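Local coordinates for cell division control protein 4 (Saccharomyces cerevisiae, PDB 3V7D), which recognises phosphorylated targets such as the CDK inhibitor SIC1 as the substrate-binding F-box subunit of an SCF ubiquitin ligase, at residues 58-63 with 93-98; 118-123 with 137-142; 131-136 with 148-153; 349-354 with 365-370. The protein carries 1 engineered substitution. One frame throughout, in Å; residues are numbered along the deposited sequence.

Interaction 1 of 4, residues 58-63 with 93-98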
loop_
_atom_site.group_PDB
_atom_site.type_symbol
_atom_site.label_atom_id
_atom_site.label_comp_id
_atom_site.label_asym_id
_atom_site.label_seq_id
_atom_site.Cartn_x
_atom_site.Cartn_y
_atom_site.Cartn_z
ATOM N N LYS B 58 -4.471 12.408 4.659
ATOM C CA LYS B 58 -5.715 11.652 4.782
ATOM C C LYS B 58 -6.204 11.102 3.441
ATOM O O LYS B 58 -6.623 9.949 3.357
ATOM C CB LYS B 58 -6.812 12.511 5.419
ATOM C CG LYS B 58 -6.660 12.737 6.920
ATOM C CD LYS B 58 -7.678 13.758 7.414
ATOM C CE LYS B 58 -7.815 13.743 8.931
ATOM N NZ LYS B 58 -6.551 14.118 9.620
ATOM N N LEU B 59 -6.166 11.932 2.401
ATOM C CA LEU B 59 -6.602 11.506 1.070
ATOM C C LEU B 59 -5.725 10.378 0.530
ATOM O O LEU B 59 -6.235 9.387 -0.000
ATOM C CB LEU B 59 -6.620 12.688 0.094
ATOM C CG LEU B 59 -7.793 13.660 0.241
ATOM C CD1 LEU B 59 -7.610 14.877 -0.642
ATOM C CD2 LEU B 59 -9.099 12.955 -0.088
ATOM N N LEU B 60 -4.408 10.535 0.673
ATOM C CA LEU B 60 -3.456 9.509 0.253
ATOM C C LEU B 60 -3.698 8.191 0.987
ATOM O O LEU B 60 -3.667 7.117 0.383
ATOM C CB LEU B 60 -2.016 9.984 0.472
ATOM C CG LEU B 60 -1.466 10.966 -0.566
ATOM C CD1 LEU B 60 -0.271 11.727 -0.007
ATOM C CD2 LEU B 60 -1.074 10.234 -1.835
ATOM N N ILE B 61 -3.950 8.278 2.288
ATOM C CA ILE B 61 -4.243 7.092 3.078
ATOM C C ILE B 61 -5.591 6.487 2.690
ATOM O O ILE B 61 -5.721 5.268 2.584
ATOM C CB ILE B 61 -4.215 7.398 4.586
ATOM C CG1 ILE B 61 -2.789 7.717 5.032
ATOM C CG2 ILE B 61 -4.767 6.225 5.398
ATOM C CD1 ILE B 61 -2.699 8.161 6.482
ATOM N N SER B 62 -6.586 7.339 2.457
ATOM C CA SER B 62 -7.940 6.853 2.184
ATOM C C SER B 62 -8.045 6.133 0.838
ATOM O O SER B 62 -8.931 5.306 0.647
ATOM C CB SER B 62 -8.967 7.990 2.263
ATOM O OG SER B 62 -8.786 8.923 1.209
ATOM N N GLU B 63 -7.145 6.450 -0.087
ATOM C CA GLU B 63 -7.129 5.787 -1.384
ATOM C C GLU B 63 -6.113 4.641 -1.428
ATOM O O GLU B 63 -5.834 4.092 -2.498
ATOM C CB GLU B 63 -6.826 6.797 -2.496
ATOM C CG GLU B 63 -7.902 7.860 -2.687
ATOM C CD GLU B 63 -9.193 7.300 -3.260
ATOM O OE1 GLU B 63 -9.132 6.302 -4.003
ATOM O OE2 GLU B 63 -10.270 7.859 -2.973
ATOM N N LEU B 93 0.506 16.883 -5.293
ATOM C CA LEU B 93 0.953 16.417 -6.605
ATOM C C LEU B 93 1.038 14.891 -6.664
ATOM O O LEU B 93 0.675 14.276 -7.667
ATOM C CB LEU B 93 2.297 17.042 -6.989
ATOM C CG LEU B 93 2.319 18.556 -7.262
ATOM C CD1 LEU B 93 3.479 18.909 -8.184
ATOM C CD2 LEU B 93 0.997 19.074 -7.834
ATOM N N SER B 94 1.520 14.288 -5.584
ATOM C CA SER B 94 1.580 12.840 -5.488
ATOM C C SER B 94 0.173 12.265 -5.581
ATOM O O SER B 94 -0.059 11.278 -6.279
ATOM C CB SER B 94 2.228 12.418 -4.167
ATOM O OG SER B 94 2.272 11.006 -4.042
ATOM N N PHE B 95 -0.773 12.893 -4.887
ATOM C CA PHE B 95 -2.127 12.366 -4.859
ATOM C C PHE B 95 -2.773 12.424 -6.237
ATOM O O PHE B 95 -3.410 11.464 -6.676
ATOM C CB PHE B 95 -3.008 13.101 -3.850
ATOM C CG PHE B 95 -4.410 12.586 -3.825
ATOM C CD1 PHE B 95 -4.750 11.509 -3.017
ATOM C CD2 PHE B 95 -5.383 13.147 -4.639
ATOM C CE1 PHE B 95 -6.033 11.016 -3.012
ATOM C CE2 PHE B 95 -6.666 12.657 -4.638
ATOM C CZ PHE B 95 -6.994 11.589 -3.824
ATOM N N LEU B 96 -2.616 13.561 -6.906
ATOM C CA LEU B 96 -3.226 13.768 -8.214
ATOM C C LEU B 96 -2.679 12.786 -9.240
ATOM O O LEU B 96 -3.431 12.232 -10.038
ATOM C CB LEU B 96 -3.025 15.211 -8.686
ATOM C CG LEU B 96 -3.845 16.256 -7.921
ATOM C CD1 LEU B 96 -3.499 17.664 -8.378
ATOM C CD2 LEU B 96 -5.336 15.989 -8.085
ATOM N N GLU B 97 -1.370 12.567 -9.207
ATOM C CA GLU B 97 -0.745 11.598 -10.100
ATOM C C GLU B 97 -1.262 10.186 -9.815
ATOM O O GLU B 97 -1.632 9.452 -10.734
ATOM C CB GLU B 97 0.783 11.649 -9.986
ATOM C CG GLU B 97 1.484 10.571 -10.802
ATOM C CD GLU B 97 2.984 10.787 -10.924
ATOM O OE1 GLU B 97 3.589 11.376 -10.003
ATOM O OE2 GLU B 97 3.559 10.366 -11.950
ATOM N N ASN B 98 -1.307 9.817 -8.540
ATOM C CA ASN B 98 -1.783 8.492 -8.158
ATOM C C ASN B 98 -3.256 8.250 -8.471
ATOM O O ASN B 98 -3.640 7.146 -8.845
ATOM C CB ASN B 98 -1.505 8.214 -6.678
ATOM C CG ASN B 98 -0.059 7.851 -6.420
ATOM O OD1 ASN B 98 0.640 8.521 -5.658
ATOM N ND2 ASN B 98 0.404 6.786 -7.064
#
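F95 pushes its ring against the last turn of helix 53-62, reaching L59, L60 and E63. Its CG stands anti to the backbone N (chi1 179°), and from there the ring reaches the other helix; the axes of 58-62 and 93-98 come within 10.0 Å, their directions 30° apart. The ring arrives with its CD1-CE1-CZ side leading. CE1 lies 3.6 Å from L59 CB and 3.4 Å from L59 O, a carbonyl that sits at the ring edge near its plane. That same oxygen accepts from S62 OG and E63 N, both coming from one face of the carbonyl, so the ring edge rests beside an oxygen that two donors already grip. E63, the first residue to leave the helix, adds its CG at the ring edge, 3.7 Å from CE1. L60 and F95 slide past each other in opposite directions, so L60 CD2 passes the tip of the ring by and packs near its root, 4.0 Å from F95 CB; S94 OG lies just beyond that methyl. The contact is almost wholly apolar, and the carboxylate of E63 turns elsewhere, to a salt bridge with R420 of the WD40 propeller. Around this buried pair, F32 of helix 32-39 meets the F95 ring edge-to-face and also touches L59, while L74 and L78 of helix 71-81 touch L60 and S94 respectively.

Interaction 2 of 4, residues 118-123 with 137-142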
loop_
_atom_site.group_PDB
_atom_site.type_symbol
_atom_site.label_atom_id
_atom_site.label_comp_id
_atom_site.label_asym_id
_atom_site.label_seq_id
_atom_site.Cartn_x
_atom_site.Cartn_y
_atom_site.Cartn_z
ATOM N N ARG B 118 11.842 -9.055 -26.763
ATOM C CA ARG B 118 12.438 -10.386 -26.776
ATOM C C ARG B 118 12.764 -10.850 -25.363
ATOM O O ARG B 118 13.287 -10.079 -24.557
ATOM C CB ARG B 118 13.716 -10.391 -27.621
ATOM C CG ARG B 118 14.504 -11.703 -27.546
ATOM C CD ARG B 118 15.790 -11.646 -28.366
ATOM N NE ARG B 118 15.536 -11.298 -29.761
ATOM C CZ ARG B 118 15.269 -12.182 -30.718
ATOM N NH1 ARG B 118 15.222 -13.479 -30.433
ATOM N NH2 ARG B 118 15.050 -11.770 -31.960
ATOM N N GLY B 119 12.449 -12.108 -25.069
ATOM C CA GLY B 119 12.746 -12.692 -23.772
ATOM C C GLY B 119 14.028 -13.505 -23.795
ATOM O O GLY B 119 15.026 -13.077 -24.371
ATOM N N HIS B 120 13.998 -14.681 -23.170
ATOM C CA HIS B 120 15.169 -15.554 -23.106
ATOM C C HIS B 120 15.195 -16.575 -24.244
ATOM O O HIS B 120 14.243 -16.682 -25.019
ATOM C CB HIS B 120 15.220 -16.282 -21.758
ATOM C CG HIS B 120 15.561 -15.393 -20.605
ATOM N ND1 HIS B 120 16.735 -15.515 -19.892
ATOM C CD2 HIS B 120 14.890 -14.356 -20.048
ATOM C CE1 HIS B 120 16.766 -14.601 -18.940
ATOM N NE2 HIS B 120 15.659 -13.885 -19.012
ATOM N N MET B 121 16.286 -17.328 -24.331
ATOM C CA MET B 121 16.410 -18.377 -25.338
ATOM C C MET B 121 15.480 -19.555 -25.057
ATOM O O MET B 121 15.135 -20.311 -25.963
ATOM C CB MET B 121 17.861 -18.847 -25.459
ATOM C CG MET B 121 18.721 -17.937 -26.328
ATOM S SD MET B 121 20.462 -18.397 -26.336
ATOM C CE MET B 121 21.011 -17.694 -24.784
ATOM N N THR B 122 15.080 -19.710 -23.798
ATOM C CA THR B 122 14.079 -20.709 -23.442
ATOM C C THR B 122 12.726 -20.028 -23.270
ATOM O O THR B 122 12.661 -18.826 -23.010
ATOM C CB THR B 122 14.449 -21.471 -22.154
ATOM O OG1 THR B 122 14.632 -20.541 -21.078
ATOM C CG2 THR B 122 15.732 -22.261 -22.354
ATOM N N SER B 123 11.650 -20.792 -23.417
ATOM C CA SER B 123 10.307 -20.221 -23.382
ATOM C C SER B 123 9.807 -20.000 -21.955
ATOM O O SER B 123 8.838 -19.274 -21.737
ATOM C CB SER B 123 9.327 -21.098 -24.161
ATOM O OG SER B 123 9.214 -22.379 -23.572
ATOM N N THR B 137 15.149 -10.431 -15.393
ATOM C CA THR B 137 14.602 -11.774 -15.536
ATOM C C THR B 137 15.690 -12.836 -15.600
ATOM O O THR B 137 16.783 -12.594 -16.113
ATOM C CB THR B 137 13.744 -11.903 -16.809
ATOM O OG1 THR B 137 14.494 -11.427 -17.932
ATOM C CG2 THR B 137 12.453 -11.099 -16.681
ATOM N N GLY B 138 15.372 -14.018 -15.087
ATOM C CA GLY B 138 16.259 -15.162 -15.185
ATOM C C GLY B 138 15.544 -16.339 -15.824
ATOM O O GLY B 138 14.321 -16.463 -15.726
ATOM N N ALA B 139 16.301 -17.202 -16.493
ATOM C CA ALA B 139 15.722 -18.404 -17.080
ATOM C C ALA B 139 16.677 -19.592 -17.039
ATOM O O ALA B 139 17.801 -19.493 -16.538
ATOM C CB ALA B 139 15.265 -18.135 -18.503
ATOM N N ASP B 140 16.223 -20.719 -17.575
ATOM C CA ASP B 140 17.032 -21.925 -17.586
ATOM C C ASP B 140 18.051 -21.891 -18.718
ATOM O O ASP B 140 18.774 -22.862 -18.939
ATOM C CB ASP B 140 16.154 -23.170 -17.691
ATOM C CG ASP B 140 16.712 -24.336 -16.899
ATOM O OD1 ASP B 140 17.072 -24.133 -15.720
ATOM O OD2 ASP B 140 16.806 -25.450 -17.458
ATOM N N ASP B 141 18.109 -20.768 -19.429
ATOM C CA ASP B 141 19.107 -20.567 -20.473
ATOM C C ASP B 141 20.402 -20.009 -19.886
ATOM O O ASP B 141 21.265 -19.530 -20.618
ATOM C CB ASP B 141 18.570 -19.642 -21.577
ATOM C CG ASP B 141 18.365 -18.206 -21.103
ATOM O OD1 ASP B 141 18.276 -17.972 -19.879
ATOM O OD2 ASP B 141 18.284 -17.304 -21.962
ATOM N N LYS B 142 20.506 -20.059 -18.559
ATOM C CA LYS B 142 21.694 -19.622 -17.818
ATOM C C LYS B 142 21.924 -18.107 -17.860
ATOM O O LYS B 142 22.943 -17.619 -17.368
ATOM C CB LYS B 142 22.953 -20.364 -18.297
ATOM C CG LYS B 142 22.826 -21.884 -18.331
ATOM C CD LYS B 142 24.076 -22.534 -18.935
ATOM C CE LYS B 142 23.906 -24.038 -19.065
ATOM N NZ LYS B 142 25.107 -24.700 -19.657
#
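H120 is gripped at both ring nitrogens by the strand end and turn facing it. ND1 donates to D141 OD1 over 2.9 Å, on the syn side of the carboxylate, and NE2 shares a 2.9 Å hydrogen bond with T137 OG1 in which either atom could be the donor. Bonds at two corners fix the rotation of the imidazole, and A139 lies over one of its faces: A139 CB is 3.6 Å from the ring centroid, a CH-pi contact displaced toward the rim. This is the tight, buried half.

D141 links it to the looser half. Its CG sits between the backbone N and the carbonyl carbon (chi1 68°), and its carboxylate plane is turned 60° from the imidazole. While OD1 serves the ring and also M143 N, OD2 takes the backbone N of M121 at 3.1 Å, from above the carboxylate plane. One aspartate thus ties together two successive residues of the loop, and a negative charge so close would be expected to polarise the imidazole.

Toward solvent the contact is looser and mostly van der Waals. T122 CG2 stands 3.9 Å from D141 CB, M121 CB is a little farther from the same atom, and the exposed M121 side chain bends so that CE comes near OD2. The aspartate-histidine-threonine chain is a hallmark of WD40 repeats, here in WD 1. The loop of H120 follows strand 113-118 of the neighbouring blade and leads into strand 125-131, whose I125 packs on H120, T137 and A139; on strand 144-148, R145 touches H120 and T137, and Y147 touches T137.

Interaction 3 of 4, residues 131-136 with 148-153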
loop_
_atom_site.group_PDB
_atom_site.type_symbol
_atom_site.label_atom_id
_atom_site.label_comp_id
_atom_site.label_asym_id
_atom_site.label_seq_id
_atom_site.Cartn_x
_atom_site.Cartn_y
_atom_site.Cartn_z
ATOM N N GLU B 131 12.401 -3.367 -9.928
ATOM C CA GLU B 131 12.759 -2.312 -8.979
ATOM C C GLU B 131 13.590 -1.260 -9.704
ATOM O O GLU B 131 14.275 -1.572 -10.682
ATOM C CB GLU B 131 13.607 -2.863 -7.820
ATOM C CG GLU B 131 13.068 -4.099 -7.102
ATOM C CD GLU B 131 11.846 -3.807 -6.251
ATOM O OE1 GLU B 131 11.093 -4.757 -5.953
ATOM O OE2 GLU B 131 11.641 -2.630 -5.878
ATOM N N ASP B 132 13.525 -0.021 -9.222
ATOM C CA ASP B 132 14.477 1.014 -9.611
ATOM C C ASP B 132 14.555 1.244 -11.114
ATOM O O ASP B 132 15.649 1.447 -11.648
ATOM C CB ASP B 132 15.874 0.636 -9.116
ATOM C CG ASP B 132 16.429 1.621 -8.118
ATOM O OD1 ASP B 132 15.984 2.787 -8.123
ATOM O OD2 ASP B 132 17.320 1.223 -7.339
ATOM N N ASN B 133 13.411 1.179 -11.789
ATOM C CA ASN B 133 13.350 1.347 -13.240
ATOM C C ASN B 133 14.070 0.241 -14.015
ATOM O O ASN B 133 14.326 0.370 -15.211
ATOM C CB ASN B 133 13.852 2.736 -13.644
ATOM C CG ASN B 133 13.169 3.842 -12.863
ATOM O OD1 ASN B 133 11.940 3.896 -12.783
ATOM N ND2 ASN B 133 13.964 4.723 -12.268
ATOM N N TYR B 134 14.392 -0.847 -13.321
ATOM C CA TYR B 134 14.932 -2.035 -13.966
ATOM C C TYR B 134 13.906 -3.153 -13.953
ATOM O O TYR B 134 13.198 -3.350 -12.964
ATOM C CB TYR B 134 16.176 -2.545 -13.245
ATOM C CG TYR B 134 17.402 -1.675 -13.346
ATOM C CD1 TYR B 134 17.938 -1.335 -14.581
ATOM C CD2 TYR B 134 18.055 -1.235 -12.201
ATOM C CE1 TYR B 134 19.076 -0.551 -14.674
ATOM C CE2 TYR B 134 19.190 -0.452 -12.280
ATOM C CZ TYR B 134 19.698 -0.114 -13.518
ATOM O OH TYR B 134 20.831 0.667 -13.592
ATOM N N VAL B 135 13.829 -3.890 -15.055
ATOM C CA VAL B 135 13.147 -5.173 -15.052
ATOM C C VAL B 135 14.220 -6.217 -15.284
ATOM O O VAL B 135 15.011 -6.111 -16.224
ATOM C CB VAL B 135 12.068 -5.287 -16.142
ATOM C CG1 VAL B 135 11.297 -6.596 -15.975
ATOM C CG2 VAL B 135 11.122 -4.104 -16.079
ATOM N N ILE B 136 14.264 -7.212 -14.407
ATOM C CA ILE B 136 15.327 -8.206 -14.443
ATOM C C ILE B 136 14.733 -9.607 -14.435
ATOM O O ILE B 136 13.908 -9.933 -13.582
ATOM C CB ILE B 136 16.283 -8.030 -13.248
ATOM C CG1 ILE B 136 16.741 -6.573 -13.147
ATOM C CG2 ILE B 136 17.479 -8.958 -13.376
ATOM C CD1 ILE B 136 17.401 -6.228 -11.837
ATOM N N ASP B 148 15.160 -1.661 -19.184
ATOM C CA ASP B 148 14.826 -0.317 -18.736
ATOM C C ASP B 148 13.310 -0.178 -18.819
ATOM O O ASP B 148 12.743 -0.263 -19.902
ATOM C CB ASP B 148 15.504 0.685 -19.677
ATOM C CG ASP B 148 15.259 2.138 -19.297
ATOM O OD1 ASP B 148 14.263 2.450 -18.615
ATOM O OD2 ASP B 148 16.075 2.985 -19.714
ATOM N N SER B 149 12.647 0.042 -17.687
ATOM C CA SER B 149 11.184 0.122 -17.692
ATOM C C SER B 149 10.663 1.509 -18.067
ATOM O O SER B 149 9.488 1.668 -18.398
ATOM C CB SER B 149 10.595 -0.327 -16.349
ATOM O OG SER B 149 11.156 0.398 -15.268
ATOM N N ILE B 150 11.538 2.510 -18.017
ATOM C CA ILE B 150 11.159 3.866 -18.396
ATOM C C ILE B 150 11.100 4.001 -19.917
ATOM O O ILE B 150 10.075 4.395 -20.479
ATOM C CB ILE B 150 12.134 4.917 -17.823
ATOM C CG1 ILE B 150 12.111 4.898 -16.292
ATOM C CG2 ILE B 150 11.789 6.312 -18.346
ATOM C CD1 ILE B 150 13.085 5.871 -15.660
ATOM N N ASN B 151 12.202 3.672 -20.580
ATOM C CA ASN B 151 12.243 3.719 -22.036
ATOM C C ASN B 151 11.687 2.444 -22.676
ATOM O O ASN B 151 11.493 2.388 -23.891
ATOM C CB ASN B 151 13.661 4.009 -22.535
ATOM C CG ASN B 151 14.176 5.366 -22.076
ATOM O OD1 ASN B 151 13.720 6.406 -22.550
ATOM N ND2 ASN B 151 15.133 5.360 -21.152
ATOM N N LYS B 152 11.431 1.434 -21.848
ATOM C CA LYS B 152 10.843 0.170 -22.301
ATOM C C LYS B 152 11.671 -0.502 -23.397
ATOM O O LYS B 152 11.204 -0.718 -24.519
ATOM C CB LYS B 152 9.382 0.376 -22.717
ATOM C CG LYS B 152 8.526 0.872 -21.562
ATOM C CD LYS B 152 7.233 1.510 -22.022
ATOM C CE LYS B 152 6.408 1.981 -20.828
ATOM N NZ LYS B 152 7.130 3.001 -20.023
ATOM N N LYS B 153 12.911 -0.823 -23.046
ATOM C CA LYS B 153 13.865 -1.421 -23.965
ATOM C C LYS B 153 14.783 -2.389 -23.220
ATOM O O LYS B 153 14.929 -2.314 -21.999
ATOM C CB LYS B 153 14.727 -0.337 -24.612
ATOM C CG LYS B 153 13.985 0.626 -25.530
ATOM C CD LYS B 153 14.904 1.751 -25.998
ATOM C CE LYS B 153 14.238 2.632 -27.050
ATOM N NZ LYS B 153 13.925 1.871 -28.295
#
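N133 and S149 carry most of this contact, with I150 third. The backbone joins the first two: S149 N donates to N133 O over 3.0 Å in a nearly straight bond (174°), although the donor stands above the carbonyl plane. Beside it S149 OG, between its backbone N and carbonyl carbon (chi1 54°), lies 3.1 Å from N133 CA, while S149 CB rests 3.8 Å from V135 CG2.

The N133 amide meets the end of I150. The two side chains cross obliquely, with I150 CD1 3.5 Å from N133 CG and I150 CG1 close behind, an aliphatic tip laid against a polar group on the solvent side.

D148 bonds the backbone of I150 in an Asx turn: its OD1 accepts from I150 N at 2.8 Å and, three residues on, from N151 N, and OD2 from N151 ND2. K153 and, weakly, K152 bond D148 O in a G1 beta bulge. Y134 and D148 form an antiparallel non-hydrogen-bonded pair joining the type I' turn 131-134, between strands 125-131 and 134-139, to the loop from strand 144-148 into 153-158 in the first WD40 blade. F130 packs on V135 and S149, and Y170 of the next blade touches E131 and Y134.

Interaction 4 of 4, residues 349-354 with 365-370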
loop_
_atom_site.group_PDB
_atom_site.type_symbol
_atom_site.label_atom_id
_atom_site.label_comp_id
_atom_site.label_asym_id
_atom_site.label_seq_id
_atom_site.Cartn_x
_atom_site.Cartn_y
_atom_site.Cartn_z
ATOM N N GLN B 349 -8.427 -22.348 5.564
ATOM C CA GLN B 349 -8.801 -23.376 4.605
ATOM C C GLN B 349 -9.688 -22.772 3.518
ATOM O O GLN B 349 -10.900 -22.681 3.683
ATOM C CB GLN B 349 -9.536 -24.515 5.319
ATOM C CG GLN B 349 -9.800 -25.732 4.449
ATOM C CD GLN B 349 -8.521 -26.404 3.990
ATOM O OE1 GLN B 349 -7.828 -27.053 4.778
ATOM N NE2 GLN B 349 -8.196 -26.248 2.710
ATOM N N GLY B 350 -9.079 -22.346 2.414
ATOM C CA GLY B 350 -9.824 -21.728 1.329
ATOM C C GLY B 350 -9.370 -22.181 -0.048
ATOM O O GLY B 350 -9.682 -21.551 -1.060
ATOM N N HIS B 351 -8.623 -23.278 -0.078
ATOM C CA HIS B 351 -8.130 -23.853 -1.322
ATOM C C HIS B 351 -8.259 -25.365 -1.246
ATOM O O HIS B 351 -8.172 -25.943 -0.163
ATOM C CB HIS B 351 -6.658 -23.491 -1.539
ATOM C CG HIS B 351 -6.392 -22.019 -1.596
ATOM N ND1 HIS B 351 -6.682 -21.252 -2.704
ATOM C CD2 HIS B 351 -5.847 -21.175 -0.687
ATOM C CE1 HIS B 351 -6.330 -19.999 -2.476
ATOM N NE2 HIS B 351 -5.823 -19.925 -1.257
ATOM N N THR B 352 -8.455 -26.008 -2.392
ATOM C CA THR B 352 -8.554 -27.464 -2.437
ATOM C C THR B 352 -7.389 -28.064 -3.210
ATOM O O THR B 352 -7.448 -29.206 -3.661
ATOM C CB THR B 352 -9.881 -27.929 -3.065
ATOM O OG1 THR B 352 -9.900 -27.588 -4.456
ATOM C CG2 THR B 352 -11.067 -27.269 -2.365
ATOM N N ALA B 353 -6.321 -27.288 -3.357
ATOM C CA ALA B 353 -5.134 -27.762 -4.052
ATOM C C ALA B 353 -3.883 -27.150 -3.434
ATOM O O ALA B 353 -3.974 -26.366 -2.488
ATOM C CB ALA B 353 -5.221 -27.419 -5.530
ATOM N N LEU B 354 -2.721 -27.516 -3.975
ATOM C CA LEU B 354 -1.437 -26.955 -3.557
ATOM C C LEU B 354 -1.489 -25.429 -3.484
ATOM O O LEU B 354 -1.793 -24.766 -4.476
ATOM C CB LEU B 354 -0.355 -27.384 -4.552
ATOM C CG LEU B 354 1.137 -27.234 -4.237
ATOM C CD1 LEU B 354 1.941 -28.114 -5.181
ATOM C CD2 LEU B 354 1.616 -25.801 -4.343
ATOM N N LEU B 365 -3.710 -10.237 2.969
ATOM C CA LEU B 365 -2.897 -11.417 2.687
ATOM C C LEU B 365 -3.563 -12.085 1.500
ATOM O O LEU B 365 -4.774 -12.309 1.513
ATOM C CB LEU B 365 -2.864 -12.382 3.874
ATOM C CG LEU B 365 -2.204 -13.742 3.600
ATOM C CD1 LEU B 365 -0.713 -13.595 3.301
ATOM C CD2 LEU B 365 -2.424 -14.719 4.755
ATOM N N VAL B 366 -2.793 -12.378 0.459
ATOM C CA VAL B 366 -3.370 -12.992 -0.736
ATOM C C VAL B 366 -2.698 -14.320 -1.059
ATOM O O VAL B 366 -1.474 -14.434 -1.020
ATOM C CB VAL B 366 -3.292 -12.056 -1.958
ATOM C CG1 VAL B 366 -4.111 -12.622 -3.118
ATOM C CG2 VAL B 366 -3.785 -10.664 -1.594
ATOM N N SER B 367 -3.510 -15.321 -1.381
ATOM C CA SER B 367 -3.005 -16.657 -1.666
ATOM C C SER B 367 -3.606 -17.212 -2.952
ATOM O O SER B 367 -4.761 -16.926 -3.295
ATOM C CB SER B 367 -3.318 -17.599 -0.508
ATOM O OG SER B 367 -4.722 -17.673 -0.299
ATOM N N ALA B 368 -2.812 -18.008 -3.657
ATOM C CA ALA B 368 -3.218 -18.559 -4.945
ATOM C C ALA B 368 -2.819 -20.026 -5.021
ATOM O O ALA B 368 -1.746 -20.408 -4.553
ATOM C CB ALA B 368 -2.587 -17.765 -6.080
ATOM N N ALA B 369 -3.681 -20.844 -5.616
ATOM C CA ALA B 369 -3.509 -22.293 -5.572
ATOM C C ALA B 369 -3.497 -22.928 -6.958
ATOM O O ALA B 369 -3.833 -22.279 -7.947
ATOM C CB ALA B 369 -4.598 -22.924 -4.702
ATOM N N ALA B 370 -3.122 -24.204 -7.014
ATOM C CA ALA B 370 -2.948 -24.919 -8.281
ATOM C C ALA B 370 -4.263 -25.317 -8.950
ATOM O O ALA B 370 -4.260 -25.925 -10.021
ATOM C CB ALA B 370 -2.065 -26.156 -8.077
#
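H351 opens the contact. Its CG is anti to the carbonyl carbon (chi1 -59°), and at the ring edge NE2 meets S367 OG at 2.7 Å in the ring plane, a nearly straight bond (171°) in which either atom could donate. S367 OG also bonds W377 NE1, and H351 ND1 bonds S373 OG, so the imidazole is held at both nitrogens. A369 CB approaches H351 ND1 to 3.3 Å, obliquely to the ring. Farther along, A353 lays its methyl against A370, with CB 4.2 Å from A370 CB. L354 then changes the chemistry to backbone: its O accepts from A370 N at 2.9 Å, in the carbonyl plane, and takes a CA-H...O contact from A369 CA. L354 CB lies 4.1 Å from A370 CB.

The histidine, serine and tryptophan are three members of the usual WD40 network, here in WD 6, with S373 rather than an aspartate at ND1. L354 and A370 also pack on a polar side chain of the bound peptide, so this end of the blade borders the ligand. Strand 364-369 runs between strands 355-360 and 373-378, with I334 of the preceding blade against H351 and S367, and F399 of the following one against A368.

Interaction 1 stands apart from the others: it is buried packing between helices, nearly all carbon, and it lies where the helical part meets the propeller. Interactions 2 to 4 belong to the WD40 blades. Interactions 2 and 3 share strand 134-139, taking its two ends, with centres about 17 Å apart; one is built round a histidine hydrogen-bond network, the other round one backbone hydrogen bond and side-chain packing between loops, partly on the solvent side. Interactions 2 and 4 repeat one idea in WD 1 and WD 6, a histidine bonded to a strand hydroxyl, but 349-354 with 365-370 is the more buried, has no carboxylate opposite its histidine within the segments, and touches the bound peptide.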